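Local coordinates for lysozyme (Meretrix lusoria, PDB 4PJ2), which hydrolyses the beta-1,4-linked glycan of bacterial peptidoglycan, lysing Gram-positive bacteria, and also cleaves chitin, at residues 46-49 against 50-53; 61-64 against 65-69. All coordinates share one frame; numbering follows the deposited sequence.

Interaction 1: residues 46-49 against 50-53; sequences IDCG and RPGS
Gly49 N donates to the carbonyl oxygen of Ile46, with 3.3 Å between Gly49 N and Ile46 O. The next backbone nitrogen, Arg50 N, passes 3.8 Å from Ile46 O without bonding to it and donates instead to the carbonyl of Trp45. The pair of bonds, Gly49 N to Ile46 O and Arg50 N to Trp45 O, forms a Schellman motif that ends helix 42-47, with Gly49 as the C-prime residue; its phi of 95° is easily adopted by a residue without a side chain. Past the motif, the side chains of Ile46 and Arg50 run side by side in the same direction. Arg50 CG stands anti to the carbonyl carbon (chi1 -59°) and the chain bends at chi3, which brings the guanidinium alongside the isoleucine. CG1 of Ile46 sits over one face of that group, nearer its rim than its centre, 3.8 Å from Arg50 NH1, and Ile46 CG2 is 3.9 Å from Arg50 NH1. It is a van der Waals contact of aliphatic carbons with a charged, flat group, at the protein surface. More buried is the meeting of Cys48 and Pro51, where Cys48 SG, committed to a disulfide with Cys68, rests against the proline ring, 3.4 Å from Pro51 CD and 3.8 Å from Pro51 CG. Trp45 NE1 donates to Pro51 O, tying the loop back to the helix it has just left. Ile46 and Asp47 are both substrate-binding residues, and Asp47 is hydrogen-bonded to Tyr76 and to Ser28 and Ala27 of the second protein chain of the assembly.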
# COMPACT_ATOMS: atom_id res chain seq x y z
N ILE D 46 6.29 -8.79 -6.39
CA ILE D 46 5.46 -9.07 -7.56
C ILE D 46 5.69 -7.99 -8.62
O ILE D 46 5.93 -8.29 -9.79
CB ILE D 46 3.96 -9.16 -7.18
CG1 ILE D 46 3.71 -10.45 -6.38
CG2 ILE D 46 3.06 -9.09 -8.42
CD1 ILE D 46 2.34 -10.52 -5.72
N ASP D 47 5.67 -6.73 -8.21
CA ASP D 47 5.78 -5.63 -9.16
C ASP D 47 7.20 -5.44 -9.70
O ASP D 47 7.37 -4.87 -10.77
CB ASP D 47 5.32 -4.33 -8.53
CG ASP D 47 3.81 -4.23 -8.40
OD1 ASP D 47 3.07 -5.14 -8.85
OD2 ASP D 47 3.37 -3.20 -7.86
N CYS D 48 8.21 -5.91 -8.98
CA CYS D 48 9.59 -5.76 -9.45
C CYS D 48 9.97 -6.90 -10.39
O CYS D 48 11.14 -7.08 -10.72
CB CYS D 48 10.58 -5.67 -8.29
SG CYS D 48 10.96 -7.24 -7.49
N GLY D 49 8.97 -7.67 -10.82
CA GLY D 49 9.16 -8.67 -11.86
C GLY D 49 9.42 -10.08 -11.36
O GLY D 49 9.83 -10.95 -12.13
N ARG D 50 9.18 -10.31 -10.08
CA ARG D 50 9.34 -11.63 -9.48
C ARG D 50 10.71 -12.25 -9.76
O ARG D 50 10.80 -13.40 -10.19
CB ARG D 50 8.25 -12.57 -9.97
CG ARG D 50 6.84 -12.11 -9.64
CD ARG D 50 5.81 -13.08 -10.18
NE ARG D 50 5.17 -13.83 -9.10
CZ ARG D 50 3.90 -13.70 -8.71
NH1 ARG D 50 3.08 -12.84 -9.32
NH2 ARG D 50 3.44 -14.43 -7.70
N PRO D 51 11.79 -11.49 -9.51
CA PRO D 51 13.11 -12.11 -9.71
C PRO D 51 13.37 -13.24 -8.73
O PRO D 51 12.86 -13.26 -7.60
CB PRO D 51 14.08 -10.95 -9.49
CG PRO D 51 13.36 -10.02 -8.59
CD PRO D 51 11.90 -10.13 -8.96
N GLY D 52 14.16 -14.21 -9.16
CA GLY D 52 14.43 -15.36 -8.33
C GLY D 52 13.28 -16.34 -8.31
O GLY D 52 12.34 -16.25 -9.11
N SER D 53 13.34 -17.26 -7.36
CA SER D 53 12.40 -18.37 -7.29
C SER D 53 11.12 -18.01 -6.54
O SER D 53 10.06 -18.55 -6.82
CB SER D 53 13.07 -19.56 -6.61
OG SER D 53 12.28 -20.73 -6.70

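Interaction 2: residues 61-64 against 65-69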
# COMPACT_ATOMS: atom_id res chain seq x y z
N SER D 61 18.50 -12.70 -0.41
CA SER D 61 19.72 -12.58 -1.21
C SER D 61 20.01 -11.11 -1.47
O SER D 61 19.15 -10.40 -1.98
CB SER D 61 19.54 -13.31 -2.54
OG SER D 61 20.50 -12.86 -3.49
N SER D 62 21.20 -10.65 -1.13
CA SER D 62 21.58 -9.26 -1.35
C SER D 62 21.44 -8.91 -2.82
O SER D 62 20.90 -7.86 -3.17
CB SER D 62 23.01 -8.99 -0.88
OG SER D 62 23.33 -7.61 -0.96
N TYR D 63 21.91 -9.81 -3.69
CA TYR D 63 21.82 -9.59 -5.12
C TYR D 63 20.38 -9.57 -5.62
O TYR D 63 19.96 -8.61 -6.27
CB TYR D 63 22.60 -10.65 -5.90
CG TYR D 63 22.44 -10.48 -7.38
CD1 TYR D 63 23.14 -9.50 -8.06
CD2 TYR D 63 21.53 -11.25 -8.10
CE1 TYR D 63 22.98 -9.31 -9.42
CE2 TYR D 63 21.36 -11.07 -9.46
CZ TYR D 63 22.08 -10.10 -10.11
OH TYR D 63 21.92 -9.91 -11.47
N CYS D 64 19.62 -10.63 -5.35
CA CYS D 64 18.26 -10.68 -5.85
C CYS D 64 17.42 -9.54 -5.29
O CYS D 64 16.64 -8.92 -6.03
CB CYS D 64 17.59 -12.01 -5.53
SG CYS D 64 16.02 -12.22 -6.36
N ALA D 65 17.56 -9.27 -4.00
CA ALA D 65 16.77 -8.21 -3.37
C ALA D 65 17.10 -6.86 -4.00
O ALA D 65 16.20 -6.08 -4.30
CB ALA D 65 17.01 -8.17 -1.86
N SER D 66 18.38 -6.58 -4.21
CA SER D 66 18.75 -5.31 -4.83
C SER D 66 18.34 -5.24 -6.30
O SER D 66 18.01 -4.17 -6.79
CB SER D 66 20.25 -5.00 -4.65
OG SER D 66 21.10 -5.94 -5.30
N LEU D 67 18.34 -6.38 -7.00
CA LEU D 67 17.81 -6.43 -8.36
C LEU D 67 16.34 -6.04 -8.34
O LEU D 67 15.86 -5.32 -9.20
CB LEU D 67 17.96 -7.83 -8.97
CG LEU D 67 17.36 -7.99 -10.37
CD1 LEU D 67 18.01 -7.04 -11.36
CD2 LEU D 67 17.49 -9.43 -10.86
N CYS D 68 15.62 -6.54 -7.34
CA CYS D 68 14.22 -6.21 -7.20
C CYS D 68 14.06 -4.70 -7.02
O CYS D 68 13.22 -4.09 -7.68
CB CYS D 68 13.64 -6.98 -6.01
SG CYS D 68 11.87 -6.71 -5.74
N VAL D 69 14.87 -4.09 -6.16
CA VAL D 69 14.83 -2.64 -5.97
C VAL D 69 15.13 -1.92 -7.29
O VAL D 69 14.41 -0.99 -7.66
CB VAL D 69 15.82 -2.18 -4.88
CG1 VAL D 69 15.82 -0.67 -4.76
CG2 VAL D 69 15.46 -2.81 -3.55
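Ala65 N donates to Ser61 O at 2.8 Å, the first of a run of i to i+4 backbone bonds along helix 62-76. Ser66 N, Leu67 N and Cys68 N follow with Ser62 O, Tyr63 O and Cys64 O, and the last of these, Cys68 N to Cys64 O, measures 2.9 Å. Packing is closest on the buried flank. There the Ala65 methyl CB lies 3.1 Å from Ser61 O, and the hydroxyl of Ser66 folds back onto the preceding turn: with OG set between the backbone N and the carbonyl carbon (chi1 64°), it lies 2.9 Å from Ser62 O and 3.1 Å from Tyr63 O. The single hydroxyl proton has both carbonyls within reach, and which one takes it is not settled; the oxygen also accepts from Ala2 N near the chain's start. Phe38 packs on both Ala65 and Ser66, and Phe1 on Ser66, closing over this flank. The other flank is looser. Tyr63 is an exposed residue, and its side chain and that of Leu67, one turn on, come no nearer than 4.4 Å, Tyr63 CE2 to Leu67 CD2, a loose contact, oblique to the ring. Between the flanks, Cys64 and Cys68 stand one turn apart, and their sulfurs form disulfides with Cys58 and Cys48 respectively. At the helix start, the backbone NH of Cys64 points almost straight at Ser61 OG, 3.0 Å away with an angle of 171° at the hydrogen, a bond characteristic of a serine N-cap on an alpha-helix.

Interaction 1 comes first along the chain, where helix 42-47 ends and the loop toward helix 55-59 begins; interaction 2 follows at the start of helix 62-76. Their centres are about 10 Å apart, on the same side of the chain's centre. The disulfide between Cys48 and Cys68 joins them covalently, and Pro51 reinforces the junction, packing with its CB on Leu67 CD2 at 4.0 Å and with its carbonyl against the sulfur of Cys64. The end of the short helix that carries much of the substrate-binding segment is thereby anchored to the long helix, which itself contributes Tyr72 to substrate binding, close to Cys48.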